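Local coordinates for protein 6-pyruvoyl tetrahydrobiopterin synthase (Plasmodium vivax, PDB 3LX3) that belongs to the 6-pyruvoyl tetrahydropterin synthase family, binds zinc and assembles as a hexamer, at residues A[29-37]-A[79-90]. Numbering follows the deposited sequence.
Sequences LFSFNCAHF and RKVCKQLDHHFI. With ZN (zinc ion), chain B.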
loop_
_atom_site.group_PDB
_atom_site.type_symbol
_atom_site.label_atom_id
_atom_site.label_comp_id
_atom_site.label_asym_id
_atom_site.label_seq_id
_atom_site.Cartn_x
_atom_site.Cartn_y
_atom_site.Cartn_z
ATOM N N LEU A 29 4.137 11.073 5.532
ATOM C CA LEU A 29 4.578 12.398 6.006
ATOM C C LEU A 29 5.542 12.444 7.184
ATOM O O LEU A 29 6.225 13.437 7.366
ATOM C CB LEU A 29 3.388 13.196 6.492
ATOM C CG LEU A 29 2.832 14.363 5.704
ATOM C CD1 LEU A 29 1.493 14.748 6.362
ATOM C CD2 LEU A 29 3.803 15.550 5.713
ATOM N N PHE A 30 5.497 11.430 8.045
ATOM C CA PHE A 30 6.294 11.356 9.278
ATOM C C PHE A 30 7.594 10.707 8.818
ATOM O O PHE A 30 7.947 9.554 9.185
ATOM C CB PHE A 30 5.658 10.474 10.350
ATOM C CG PHE A 30 4.272 10.860 10.722
ATOM C CD1 PHE A 30 3.737 12.085 10.334
ATOM C CD2 PHE A 30 3.498 9.984 11.464
ATOM C CE1 PHE A 30 2.452 12.421 10.676
ATOM C CE2 PHE A 30 2.205 10.319 11.806
ATOM C CZ PHE A 30 1.695 11.546 11.406
ATOM N N SER A 31 8.286 11.464 7.993
ATOM C CA SER A 31 9.478 10.990 7.298
ATOM C C SER A 31 10.662 11.902 7.551
ATOM O O SER A 31 10.502 13.123 7.738
ATOM C CB SER A 31 9.236 10.920 5.787
ATOM O OG SER A 31 8.881 12.189 5.259
ATOM N N PHE A 32 11.846 11.316 7.529
ATOM C CA PHE A 32 13.088 12.084 7.514
ATOM C C PHE A 32 14.008 11.436 6.511
ATOM O O PHE A 32 14.364 10.268 6.643
ATOM C CB PHE A 32 13.756 12.291 8.893
ATOM C CG PHE A 32 13.868 11.071 9.786
ATOM C CD1 PHE A 32 15.096 10.430 9.963
ATOM C CD2 PHE A 32 12.773 10.605 10.527
ATOM C CE1 PHE A 32 15.208 9.370 10.868
ATOM C CE2 PHE A 32 12.899 9.520 11.340
ATOM C CZ PHE A 32 14.108 8.906 11.513
ATOM N N ASN A 33 14.333 12.186 5.466
ATOM C CA ASN A 33 15.129 11.692 4.394
ATOM C C ASN A 33 16.567 12.093 4.633
ATOM O O ASN A 33 16.915 13.277 4.589
ATOM C CB ASN A 33 14.594 12.295 3.103
ATOM C CG ASN A 33 13.115 11.909 2.832
ATOM O OD1 ASN A 33 12.517 11.062 3.506
ATOM N ND2 ASN A 33 12.515 12.620 1.894
ATOM N N CYS A 34 17.371 11.094 5.005
ATOM C CA CYS A 34 18.667 11.325 5.611
ATOM C C CYS A 34 19.746 10.427 5.027
ATOM O O CYS A 34 19.467 9.319 4.535
ATOM C CB CYS A 34 18.631 11.076 7.132
ATOM S SG CYS A 34 17.673 12.323 8.016
ATOM N N ALA A 35 20.987 10.903 5.141
ATOM C CA ALA A 35 22.148 10.106 4.838
ATOM C C ALA A 35 22.720 9.513 6.143
ATOM O O ALA A 35 22.587 10.102 7.217
ATOM C CB ALA A 35 23.206 10.969 4.143
ATOM N N HIS A 36 23.364 8.347 6.042
ATOM C CA HIS A 36 23.990 7.730 7.193
ATOM C C HIS A 36 24.981 6.670 6.726
ATOM O O HIS A 36 25.002 6.316 5.558
ATOM C CB HIS A 36 22.930 7.150 8.159
ATOM C CG HIS A 36 22.547 5.725 7.903
ATOM N ND1 HIS A 36 22.590 4.776 8.905
ATOM C CD2 HIS A 36 22.064 5.101 6.805
ATOM C CE1 HIS A 36 22.160 3.621 8.418
ATOM N NE2 HIS A 36 21.850 3.777 7.139
ATOM N N PHE A 37 25.704 6.113 7.677
ATOM C CA PHE A 37 26.320 4.799 7.488
ATOM C C PHE A 37 26.508 4.167 8.865
ATOM O O PHE A 37 26.900 4.828 9.842
ATOM C CB PHE A 37 27.643 4.858 6.654
ATOM C CG PHE A 37 28.769 5.649 7.276
ATOM C CD1 PHE A 37 29.680 5.057 8.139
ATOM C CD2 PHE A 37 28.964 6.968 6.903
ATOM C CE1 PHE A 37 30.751 5.778 8.644
ATOM C CE2 PHE A 37 30.001 7.691 7.420
ATOM C CZ PHE A 37 30.885 7.096 8.298
ATOM N N ARG A 79 5.578 15.225 13.422
ATOM C CA ARG A 79 6.111 15.986 12.287
ATOM C C ARG A 79 7.266 16.882 12.743
ATOM O O ARG A 79 8.266 16.993 12.050
ATOM C CB ARG A 79 5.033 16.840 11.609
ATOM C CG ARG A 79 3.951 16.054 10.868
ATOM C CD ARG A 79 2.911 16.971 10.176
ATOM N NE ARG A 79 2.821 18.327 10.752
ATOM C CZ ARG A 79 1.788 18.852 11.431
ATOM N NH1 ARG A 79 0.653 18.168 11.690
ATOM N NH2 ARG A 79 1.901 20.108 11.868
ATOM N N LYS A 80 7.116 17.534 13.890
ATOM C CA LYS A 80 8.165 18.420 14.415
ATOM C C LYS A 80 9.497 17.668 14.618
ATOM O O LYS A 80 10.569 18.137 14.187
ATOM C CB LYS A 80 7.708 19.053 15.729
ATOM C CG LYS A 80 8.731 20.010 16.313
ATOM C CD LYS A 80 8.217 20.701 17.572
ATOM C CE LYS A 80 9.205 21.790 17.993
ATOM N NZ LYS A 80 8.985 22.250 19.389
ATOM N N VAL A 81 9.434 16.509 15.269
ATOM C CA VAL A 81 10.641 15.694 15.531
ATOM C C VAL A 81 11.234 15.232 14.226
ATOM O O VAL A 81 12.433 15.374 13.995
ATOM C CB VAL A 81 10.350 14.508 16.457
ATOM C CG1 VAL A 81 11.557 13.574 16.591
ATOM C CG2 VAL A 81 9.952 15.036 17.816
ATOM N N CYS A 82 10.402 14.716 13.338
ATOM C CA CYS A 82 10.892 14.314 11.998
ATOM C C CYS A 82 11.577 15.437 11.247
ATOM O O CYS A 82 12.627 15.236 10.631
ATOM C CB CYS A 82 9.758 13.763 11.119
ATOM S SG CYS A 82 9.121 12.170 11.565
ATOM N N LYS A 83 11.021 16.641 11.319
ATOM C CA LYS A 83 11.537 17.753 10.564
ATOM C C LYS A 83 12.935 18.125 11.058
ATOM O O LYS A 83 13.753 18.585 10.224
ATOM C CB LYS A 83 10.554 18.932 10.624
ATOM C CG LYS A 83 10.986 20.185 9.885
ATOM C CD LYS A 83 10.981 20.044 8.370
ATOM C CE LYS A 83 11.345 21.406 7.731
ATOM N NZ LYS A 83 11.723 21.333 6.280
ATOM N N GLN A 84 13.239 17.916 12.344
ATOM C CA GLN A 84 14.551 18.228 12.866
ATOM C C GLN A 84 15.627 17.353 12.248
ATOM O O GLN A 84 16.758 17.787 12.029
ATOM C CB GLN A 84 14.577 18.070 14.386
ATOM C CG GLN A 84 13.646 19.060 15.089
ATOM C CD GLN A 84 13.367 18.686 16.549
ATOM O OE1 GLN A 84 13.801 17.626 17.046
ATOM N NE2 GLN A 84 12.636 19.562 17.246
ATOM N N LEU A 85 15.273 16.107 11.959
ATOM C CA LEU A 85 16.227 15.170 11.365
ATOM C C LEU A 85 16.317 15.282 9.850
ATOM O O LEU A 85 17.397 15.151 9.241
ATOM C CB LEU A 85 15.842 13.753 11.730
ATOM C CG LEU A 85 15.818 13.414 13.224
ATOM C CD1 LEU A 85 14.991 12.154 13.489
ATOM C CD2 LEU A 85 17.220 13.237 13.637
ATOM N N ASP A 86 15.176 15.530 9.228
ATOM C CA ASP A 86 15.043 15.476 7.781
ATOM C C ASP A 86 16.085 16.307 7.049
ATOM O O ASP A 86 16.405 17.434 7.459
ATOM C CB ASP A 86 13.656 15.996 7.402
ATOM C CG ASP A 86 13.366 15.923 5.913
ATOM O OD1 ASP A 86 12.993 16.982 5.329
ATOM O OD2 ASP A 86 13.525 14.871 5.277
ATOM N N HIS A 87 16.600 15.744 5.949
ATOM C CA HIS A 87 17.483 16.459 5.019
ATOM C C HIS A 87 18.844 16.728 5.620
ATOM O O HIS A 87 19.439 17.755 5.421
ATOM C CB HIS A 87 16.899 17.755 4.452
ATOM C CG HIS A 87 16.388 17.588 3.072
ATOM N ND1 HIS A 87 16.942 18.219 1.982
ATOM C CD2 HIS A 87 15.411 16.781 2.598
ATOM C CE1 HIS A 87 16.292 17.844 0.897
ATOM N NE2 HIS A 87 15.361 16.975 1.240
ATOM N N HIS A 88 19.368 15.769 6.344
ATOM C CA HIS A 88 20.722 15.831 6.884
ATOM C C HIS A 88 21.396 14.482 6.883
ATOM O O HIS A 88 20.766 13.420 6.717
ATOM C CB HIS A 88 20.688 16.236 8.381
ATOM C CG HIS A 88 20.171 17.588 8.629
ATOM N ND1 HIS A 88 18.846 17.815 8.925
ATOM C CD2 HIS A 88 20.777 18.793 8.634
ATOM C CE1 HIS A 88 18.658 19.109 9.112
ATOM N NE2 HIS A 88 19.813 19.732 8.948
ATOM N N PHE A 89 22.702 14.510 7.128
ATOM C CA PHE A 89 23.466 13.355 7.521
ATOM C C PHE A 89 23.297 13.113 9.025
ATOM O O PHE A 89 23.525 14.051 9.815
ATOM C CB PHE A 89 24.960 13.500 7.165
ATOM C CG PHE A 89 25.818 12.376 7.662
ATOM C CD1 PHE A 89 25.936 11.209 6.962
ATOM C CD2 PHE A 89 26.566 12.503 8.841
ATOM C CE1 PHE A 89 26.710 10.207 7.399
ATOM C CE2 PHE A 89 27.358 11.495 9.289
ATOM C CZ PHE A 89 27.435 10.337 8.594
ATOM N N ILE A 90 22.942 11.893 9.424
ATOM C CA ILE A 90 22.799 11.546 10.828
ATOM C C ILE A 90 24.143 11.182 11.412
ATOM O O ILE A 90 24.750 10.177 11.029
ATOM C CB ILE A 90 21.808 10.396 11.015
ATOM C CG1 ILE A 90 20.411 10.847 10.548
ATOM C CG2 ILE A 90 21.790 9.955 12.475
ATOM C CD1 ILE A 90 19.432 9.670 10.453
HETATM ZN ZN ZN B . 21.210 2.190 5.909
HETATM O O HOH W 1 10.666 14.350 4.265
HETATM O O HOH W 2 13.562 15.120 0.827
HETATM O O HOH W 3 25.613 7.677 10.314
HETATM O O HOH W 4 22.497 0.918 6.872
HETATM O O HOH W 5 20.683 0.310 4.934
#
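F32 packs its ring against L85 at the end of helix 71-85: L85 CD1 sits over the centre of one face, 3.7 Å from the ring centroid, while the sulfur of C82 and CD1 of I90 come in at the edge. The strand points F32 CB at the helix end, 3.6 Å from C82 O, and chi1 of 46° lays the ring alongside L85. I137 and I141 of helix 134-149 also touch F32, and C34 CB meets I90 CD1 at 3.7 Å, completing the tightly packed, buried part. Where the helix ends, D86 OD2 accepts the N-H of N33 through its anti lone pair (N to OD2 2.8 Å, nearly straight at 175°). H87 N donates to N33 O, and the chain then runs parallel to strand 31-36, with one parallel bridge between A35 and F89: A35 N to H88 O, and I90 N to A35 O at 2.9 Å. F89 CD1 lies 3.9 Å from A35 CB, its ring oblique to F37. H88 ND1 folds back onto L85 O, tying the turn to the helix end. The other side is hydrated: one water joins S31 OG to D86 OD2, another N33 ND2 to H87 NE2, and H87 stacks on H48 of a neighbouring subunit. H36 NE2 binds zinc at 2.1 Å together with H48, H50 and two waters, and ND1 of H36 is hydrogen-bonded to S132 OG. Helices packed on an antiparallel sheet are characteristic of the tunnelling fold (T-fold), and the three-histidine zinc site marks this family within it.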